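Long-range contacts in Exo beta-1,2-glucooligosaccharide sophorohydrolase (non-reducing end) (Parabacteroides distasonis ATCC 8503, PDB 5Z06), which hydrolyses linear beta-1,2-glucan and beta-1,2-glucooligosaccharides of four or more units from the non-reducing end, releasing sophorose: residues K218-Y223 / Y257-V262; P239-Y244 / W643-F648. One frame throughout, in Å; residues are numbered along the deposited sequence.

Contact 1 of 2, residues K218-Y223 / Y257-V262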
loop_
_atom_site.group_PDB
_atom_site.type_symbol
_atom_site.label_atom_id
_atom_site.label_comp_id
_atom_site.label_asym_id
_atom_site.label_seq_id
_atom_site.Cartn_x
_atom_site.Cartn_y
_atom_site.Cartn_z
ATOM N N LYS A 218 -1.601 23.041 -2.545
ATOM C CA LYS A 218 -2.471 22.217 -1.705
ATOM C C LYS A 218 -2.783 20.901 -2.427
ATOM O O LYS A 218 -2.619 19.814 -1.886
ATOM C CB LYS A 218 -3.752 22.976 -1.368
ATOM C CG LYS A 218 -4.546 22.385 -0.217
ATOM C CD LYS A 218 -5.905 23.055 -0.097
ATOM C CE LYS A 218 -6.747 22.463 1.015
ATOM N NZ LYS A 218 -6.195 22.748 2.352
ATOM N N TYR A 219 -3.250 21.028 -3.655
ATOM C CA TYR A 219 -3.606 19.878 -4.452
ATOM C C TYR A 219 -3.766 20.295 -5.877
ATOM O O TYR A 219 -3.777 21.484 -6.192
ATOM C CB TYR A 219 -4.881 19.185 -3.943
ATOM C CG TYR A 219 -6.077 20.046 -3.524
ATOM C CD1 TYR A 219 -6.735 20.883 -4.424
ATOM C CD2 TYR A 219 -6.614 19.925 -2.241
ATOM C CE1 TYR A 219 -7.844 21.623 -4.035
ATOM C CE2 TYR A 219 -7.721 20.653 -1.848
ATOM C CZ TYR A 219 -8.334 21.495 -2.747
ATOM O OH TYR A 219 -9.436 22.200 -2.344
ATOM N N TYR A 220 -3.834 19.301 -6.738
ATOM C CA TYR A 220 -4.229 19.503 -8.113
ATOM C C TYR A 220 -5.717 19.232 -8.187
ATOM O O TYR A 220 -6.197 18.297 -7.555
ATOM C CB TYR A 220 -3.465 18.554 -9.016
ATOM C CG TYR A 220 -1.993 18.846 -9.030
ATOM C CD1 TYR A 220 -1.481 19.870 -9.828
ATOM C CD2 TYR A 220 -1.114 18.113 -8.236
ATOM C CE1 TYR A 220 -0.125 20.149 -9.845
ATOM C CE2 TYR A 220 0.245 18.380 -8.240
ATOM C CZ TYR A 220 0.742 19.392 -9.047
ATOM O OH TYR A 220 2.096 19.645 -9.037
ATOM N N ARG A 221 -6.446 20.065 -8.912
ATOM C CA ARG A 221 -7.839 19.816 -9.179
ATOM C C ARG A 221 -7.900 19.296 -10.579
ATOM O O ARG A 221 -7.333 19.924 -11.490
ATOM C CB ARG A 221 -8.665 21.096 -9.094
ATOM C CG ARG A 221 -9.596 21.157 -7.903
ATOM C CD ARG A 221 -10.404 22.447 -7.884
ATOM N NE ARG A 221 -10.672 22.856 -6.505
ATOM C CZ ARG A 221 -10.763 24.116 -6.069
ATOM N NH1 ARG A 221 -10.616 25.156 -6.899
ATOM N NH2 ARG A 221 -11.002 24.341 -4.774
ATOM N N ILE A 222 -8.629 18.192 -10.764
ATOM C CA ILE A 222 -8.785 17.600 -12.085
ATOM C C ILE A 222 -10.197 17.892 -12.578
ATOM O O ILE A 222 -11.168 17.676 -11.848
ATOM C CB ILE A 222 -8.516 16.074 -12.099
ATOM C CG1 ILE A 222 -7.072 15.778 -11.664
ATOM C CG2 ILE A 222 -8.775 15.486 -13.492
ATOM C CD1 ILE A 222 -6.901 15.603 -10.176
ATOM N N TYR A 223 -10.269 18.369 -13.822
ATOM C CA TYR A 223 -11.536 18.682 -14.508
ATOM C C TYR A 223 -11.746 17.744 -15.668
ATOM O O TYR A 223 -10.818 17.417 -16.386
ATOM C CB TYR A 223 -11.541 20.118 -15.042
ATOM C CG TYR A 223 -11.575 21.142 -13.943
ATOM C CD1 TYR A 223 -10.394 21.564 -13.345
ATOM C CD2 TYR A 223 -12.786 21.660 -13.470
ATOM C CE1 TYR A 223 -10.405 22.483 -12.319
ATOM C CE2 TYR A 223 -12.810 22.588 -12.443
ATOM C CZ TYR A 223 -11.611 22.998 -11.874
ATOM O OH TYR A 223 -11.606 23.905 -10.850
ATOM N N TYR A 257 -9.674 16.002 -20.291
ATOM C CA TYR A 257 -9.183 16.330 -18.965
ATOM C C TYR A 257 -8.303 17.571 -18.957
ATOM O O TYR A 257 -7.537 17.834 -19.882
ATOM C CB TYR A 257 -8.410 15.158 -18.371
ATOM C CG TYR A 257 -9.254 13.943 -18.174
ATOM C CD1 TYR A 257 -9.950 13.742 -16.994
ATOM C CD2 TYR A 257 -9.351 12.979 -19.168
ATOM C CE1 TYR A 257 -10.739 12.605 -16.811
ATOM C CE2 TYR A 257 -10.144 11.851 -19.006
ATOM C CZ TYR A 257 -10.823 11.665 -17.825
ATOM O OH TYR A 257 -11.572 10.546 -17.649
ATOM N N LYS A 258 -8.404 18.282 -17.848
ATOM C CA LYS A 258 -7.785 19.557 -17.655
ATOM C C LYS A 258 -7.430 19.563 -16.187
ATOM O O LYS A 258 -8.251 19.179 -15.343
ATOM C CB LYS A 258 -8.825 20.628 -17.934
ATOM C CG LYS A 258 -8.347 21.868 -18.638
ATOM C CD LYS A 258 -9.541 22.635 -19.213
ATOM C CE LYS A 258 -10.604 22.894 -18.144
ATOM N NZ LYS A 258 -11.565 23.956 -18.533
ATOM N N VAL A 259 -6.225 20.003 -15.870
ATOM C CA VAL A 259 -5.787 20.002 -14.489
ATOM C C VAL A 259 -5.322 21.396 -14.099
ATOM O O VAL A 259 -4.610 22.061 -14.854
ATOM C CB VAL A 259 -4.668 18.974 -14.302
ATOM C CG1 VAL A 259 -4.133 18.994 -12.873
ATOM C CG2 VAL A 259 -5.186 17.591 -14.673
ATOM N N THR A 260 -5.715 21.824 -12.906
ATOM C CA THR A 260 -5.214 23.072 -12.326
ATOM C C THR A 260 -4.470 22.752 -11.036
ATOM O O THR A 260 -4.666 21.686 -10.468
ATOM C CB THR A 260 -6.371 24.050 -12.006
ATOM O OG1 THR A 260 -7.219 23.484 -11.010
ATOM C CG2 THR A 260 -7.211 24.355 -13.243
ATOM N N ALA A 261 -3.611 23.681 -10.603
ATOM C CA ALA A 261 -2.984 23.652 -9.275
ATOM C C ALA A 261 -3.700 24.621 -8.347
ATOM O O ALA A 261 -4.003 25.747 -8.726
ATOM C CB ALA A 261 -1.514 24.011 -9.367
ATOM N N VAL A 262 -3.959 24.175 -7.126
ATOM C CA VAL A 262 -4.684 24.949 -6.132
ATOM C C VAL A 262 -3.744 25.142 -4.951
ATOM O O VAL A 262 -3.159 24.176 -4.474
ATOM C CB VAL A 262 -5.955 24.215 -5.688
ATOM C CG1 VAL A 262 -6.729 24.998 -4.634
ATOM C CG2 VAL A 262 -6.838 23.937 -6.894
#
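R221 and T260 form a hydrogen-bonded antiparallel pair, each amide bonding to the other's carbonyl, with R221 N 2.9 Å from T260 O. Y223 and K258 repeat the arrangement, Y223 N lying 2.7 Å from K258 O. At the other end V262 O is gripped by two amides, K218 N at 2.7 Å and the more distant Y219 N at 3.3 Å, while V262 N bonds back to Y219 O. Two residues thus face one, which makes a classic beta bulge. The amides of the alternate residues turn outward: V259 N and A261 N are taken by the hydroxyls of S272 and S269, and Y220 and I222 bond through their backbones to strand 232-237.

On the face bearing R221, Y223 and T260, one carboxylate serves three side chains: E268 makes a salt bridge to R221 NH1 and hydrogen bonds to Y223 OH and T260 OG1. T260 OG1, set between the backbone N and the carbonyl carbon (chi1 64°), lies in plane at the edge of the Y223 ring, 3.6 Å from CE1. V262 CG2 sits over one face of the R221 guanidinium, and V262 CG1 meets Y219 CE1 at 3.6 Å. K218 NZ and K258 NZ form salt bridges with E178 and D271.

Y220, I222, V259 and A261 line the apolar opposite face, where I222 CG1 meets V259 CG2 at 4.0 Å and I207 packs against both residues. Two central strands of a four-stranded sheet, set against a three-stranded one, are consistent with a fibronectin type III-like sandwich.

Contact 2 of 2, residues P239-Y244 / W643-F648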
loop_
_atom_site.group_PDB
_atom_site.type_symbol
_atom_site.label_atom_id
_atom_site.label_comp_id
_atom_site.label_asym_id
_atom_site.label_seq_id
_atom_site.Cartn_x
_atom_site.Cartn_y
_atom_site.Cartn_z
ATOM N N PRO A 239 -0.117 16.829 -4.012
ATOM C CA PRO A 239 1.147 17.002 -4.769
ATOM C C PRO A 239 2.078 15.772 -4.878
ATOM O O PRO A 239 2.853 15.688 -5.811
ATOM C CB PRO A 239 1.862 18.145 -4.017
ATOM C CG PRO A 239 0.832 18.756 -3.132
ATOM C CD PRO A 239 -0.134 17.666 -2.798
ATOM N N TRP A 240 1.967 14.843 -3.933
ATOM C CA TRP A 240 2.663 13.541 -3.958
ATOM C C TRP A 240 2.137 12.558 -5.014
ATOM O O TRP A 240 2.749 11.517 -5.253
ATOM C CB TRP A 240 2.656 12.869 -2.560
ATOM C CG TRP A 240 1.311 12.802 -1.851
ATOM C CD1 TRP A 240 0.828 13.697 -0.928
ATOM C CD2 TRP A 240 0.307 11.788 -1.984
ATOM N NE1 TRP A 240 -0.423 13.301 -0.492
ATOM C CE2 TRP A 240 -0.762 12.136 -1.126
ATOM C CE3 TRP A 240 0.207 10.621 -2.736
ATOM C CZ2 TRP A 240 -1.920 11.358 -1.013
ATOM C CZ3 TRP A 240 -0.948 9.849 -2.633
ATOM C CH2 TRP A 240 -1.993 10.216 -1.774
ATOM N N MET A 241 1.024 12.891 -5.659
ATOM C CA MET A 241 0.522 12.107 -6.774
ATOM C C MET A 241 0.380 13.023 -8.002
ATOM O O MET A 241 -0.546 13.817 -8.063
ATOM C CB MET A 241 -0.813 11.479 -6.340
ATOM C CG MET A 241 -1.401 10.411 -7.237
ATOM S SD MET A 241 -0.343 8.995 -7.532
ATOM C CE MET A 241 -0.278 8.319 -5.882
ATOM N N ASN A 242 1.292 12.899 -8.971
ATOM C CA ASN A 242 1.236 13.622 -10.256
ATOM C C ASN A 242 0.456 12.862 -11.330
ATOM O O ASN A 242 0.814 12.832 -12.522
ATOM C CB ASN A 242 2.646 13.898 -10.777
ATOM C CG ASN A 242 3.439 14.783 -9.847
ATOM O OD1 ASN A 242 2.906 15.715 -9.217
ATOM N ND2 ASN A 242 4.723 14.488 -9.738
ATOM N N ARG A 243 -0.651 12.288 -10.902
ATOM C CA ARG A 243 -1.304 11.288 -11.668
ATOM C C ARG A 243 -2.715 11.180 -11.200
ATOM O O ARG A 243 -2.960 11.283 -10.009
ATOM C CB ARG A 243 -0.618 9.970 -11.387
ATOM C CG ARG A 243 -0.467 9.205 -12.628
ATOM C CD ARG A 243 0.079 7.817 -12.369
ATOM N NE ARG A 243 1.094 7.618 -13.365
ATOM C CZ ARG A 243 0.874 7.517 -14.669
ATOM N NH1 ARG A 243 -0.348 7.504 -15.182
ATOM N NH2 ARG A 243 1.910 7.374 -15.462
ATOM N N TYR A 244 -3.639 10.945 -12.116
ATOM C CA TYR A 244 -5.007 10.722 -11.724
ATOM C C TYR A 244 -5.615 9.625 -12.572
ATOM O O TYR A 244 -5.444 9.608 -13.795
ATOM C CB TYR A 244 -5.819 12.009 -11.816
ATOM C CG TYR A 244 -7.279 11.744 -11.644
ATOM C CD1 TYR A 244 -7.767 11.254 -10.436
ATOM C CD2 TYR A 244 -8.170 11.933 -12.696
ATOM C CE1 TYR A 244 -9.108 10.970 -10.266
ATOM C CE2 TYR A 244 -9.516 11.675 -12.533
ATOM C CZ TYR A 244 -9.976 11.193 -11.329
ATOM O OH TYR A 244 -11.304 10.938 -11.202
ATOM N N TRP A 643 -9.186 0.329 -8.364
ATOM C CA TRP A 643 -8.147 0.595 -9.364
ATOM C C TRP A 643 -7.664 2.026 -9.238
ATOM O O TRP A 643 -8.445 2.944 -9.246
ATOM C CB TRP A 643 -8.664 0.373 -10.757
ATOM C CG TRP A 643 -7.651 0.640 -11.776
ATOM C CD1 TRP A 643 -7.604 1.706 -12.598
ATOM C CD2 TRP A 643 -6.526 -0.179 -12.097
ATOM N NE1 TRP A 643 -6.511 1.623 -13.422
ATOM C CE2 TRP A 643 -5.836 0.463 -13.149
ATOM C CE3 TRP A 643 -6.048 -1.405 -11.622
ATOM C CZ2 TRP A 643 -4.681 -0.069 -13.731
ATOM C CZ3 TRP A 643 -4.887 -1.947 -12.197
ATOM C CH2 TRP A 643 -4.219 -1.270 -13.250
ATOM N N GLY A 644 -6.366 2.194 -9.129
ATOM C CA GLY A 644 -5.779 3.481 -8.902
ATOM C C GLY A 644 -4.561 3.681 -9.789
ATOM O O GLY A 644 -4.274 2.867 -10.690
ATOM N N GLU A 645 -3.812 4.720 -9.438
ATOM C CA GLU A 645 -2.740 5.271 -10.259
ATOM C C GLU A 645 -1.540 4.363 -10.299
ATOM O O GLU A 645 -0.774 4.391 -11.281
ATOM C CB GLU A 645 -2.312 6.637 -9.712
ATOM C CG GLU A 645 -3.358 7.733 -9.881
ATOM C CD GLU A 645 -4.506 7.677 -8.897
ATOM O OE1 GLU A 645 -4.476 6.889 -7.942
ATOM O OE2 GLU A 645 -5.436 8.462 -9.075
ATOM N N TYR A 646 -1.357 3.580 -9.222
ATOM C CA TYR A 646 -0.236 2.669 -9.125
ATOM C C TYR A 646 -0.669 1.211 -9.115
ATOM O O TYR A 646 0.028 0.360 -8.593
ATOM C CB TYR A 646 0.631 3.012 -7.929
ATOM C CG TYR A 646 1.381 4.324 -8.020
ATOM C CD1 TYR A 646 1.835 4.841 -9.238
ATOM C CD2 TYR A 646 1.661 5.041 -6.887
ATOM C CE1 TYR A 646 2.509 6.039 -9.286
ATOM C CE2 TYR A 646 2.355 6.226 -6.938
ATOM C CZ TYR A 646 2.774 6.709 -8.136
ATOM O OH TYR A 646 3.449 7.883 -8.154
ATOM N N GLY A 647 -1.793 0.926 -9.758
ATOM C CA GLY A 647 -2.329 -0.415 -9.838
ATOM C C GLY A 647 -3.468 -0.473 -8.850
ATOM O O GLY A 647 -4.064 0.548 -8.506
ATOM N N PHE A 648 -3.763 -1.660 -8.367
ATOM C CA PHE A 648 -4.877 -1.799 -7.450
ATOM C C PHE A 648 -4.481 -1.268 -6.105
ATOM O O PHE A 648 -3.330 -1.379 -5.699
ATOM C CB PHE A 648 -5.351 -3.235 -7.323
ATOM C CG PHE A 648 -5.852 -3.806 -8.597
ATOM C CD1 PHE A 648 -7.158 -3.595 -8.993
ATOM C CD2 PHE A 648 -5.030 -4.583 -9.400
ATOM C CE1 PHE A 648 -7.624 -4.146 -10.168
ATOM C CE2 PHE A 648 -5.497 -5.120 -10.586
ATOM C CZ PHE A 648 -6.791 -4.898 -10.966
#
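M241 and Y646 meet tip to tip in a Met-aromatic contact. The sulfur M241 SD approaches obliquely, 4.3 Å from the centroid of the Y646 ring and 28° off the normal, and the terminal methyl makes the closest atom-to-atom approach to the ring, M241 CE lying 3.5 Å from Y646 CE2. M241 CG lies anti to the backbone N (chi1 -169°), and the chain then bends twice to bring the thioether against the ring.

Van der Waals packing centres on the methylenes of E645. Its CB is 3.8 Å from M241 SD and equally far from R243 CD, the R243 and E645 side chains running alongside in opposite senses. E645 CG rests 3.6 Å from the backbone R243 O. E645 and Y646 are the two central residues of a type I beta turn, G644 to G647, closing a short two-stranded hairpin within the glycoamylase-like region. G647 follows with backbone angles at which a CB would collide with the preceding carbonyl.

No hydrogen bond joins the two segments directly; their charges are met nearby. E645 OE2 passes 3.5 Å from Y244 CA and is held by a salt bridge from R237 NH2 and a hydrogen bond from T245 N. An alanine in place of E645 would probably leave the R237 guanidinium and T245 N without this acceptor and open a gap beside the R243 carbonyl. The guanidinium of R243 turns instead to E301, its NE forming a salt bridge, while the E645 carbonyl accepts from R297 NH1 on helix 284-297, and Y244 OH bonds to D246.

In the fold
From the N terminus the chain runs through 218-223, then 239-244, then 257-262, where contact 1 closes a loop of 33 residues containing strands 232-237 and 243-247. Contact 2 starts inside that loop and closes at 643-648, with 398 residues between its segments, so the two cross. Contact 1 pairs neighbouring strands within the four-stranded sheet, whereas contact 2 ties strand 243-247, at the edge of the three-stranded sheet packed against it, to a hairpin in the largely helical glycoamylase-like part. Their centres lie about 14 Å apart, yet they touch: I222 CG2 packs 3.7 Å from Y244 CD2, bridging the two sheets, and Y220 lies against P239 in the loop leading from one to the other.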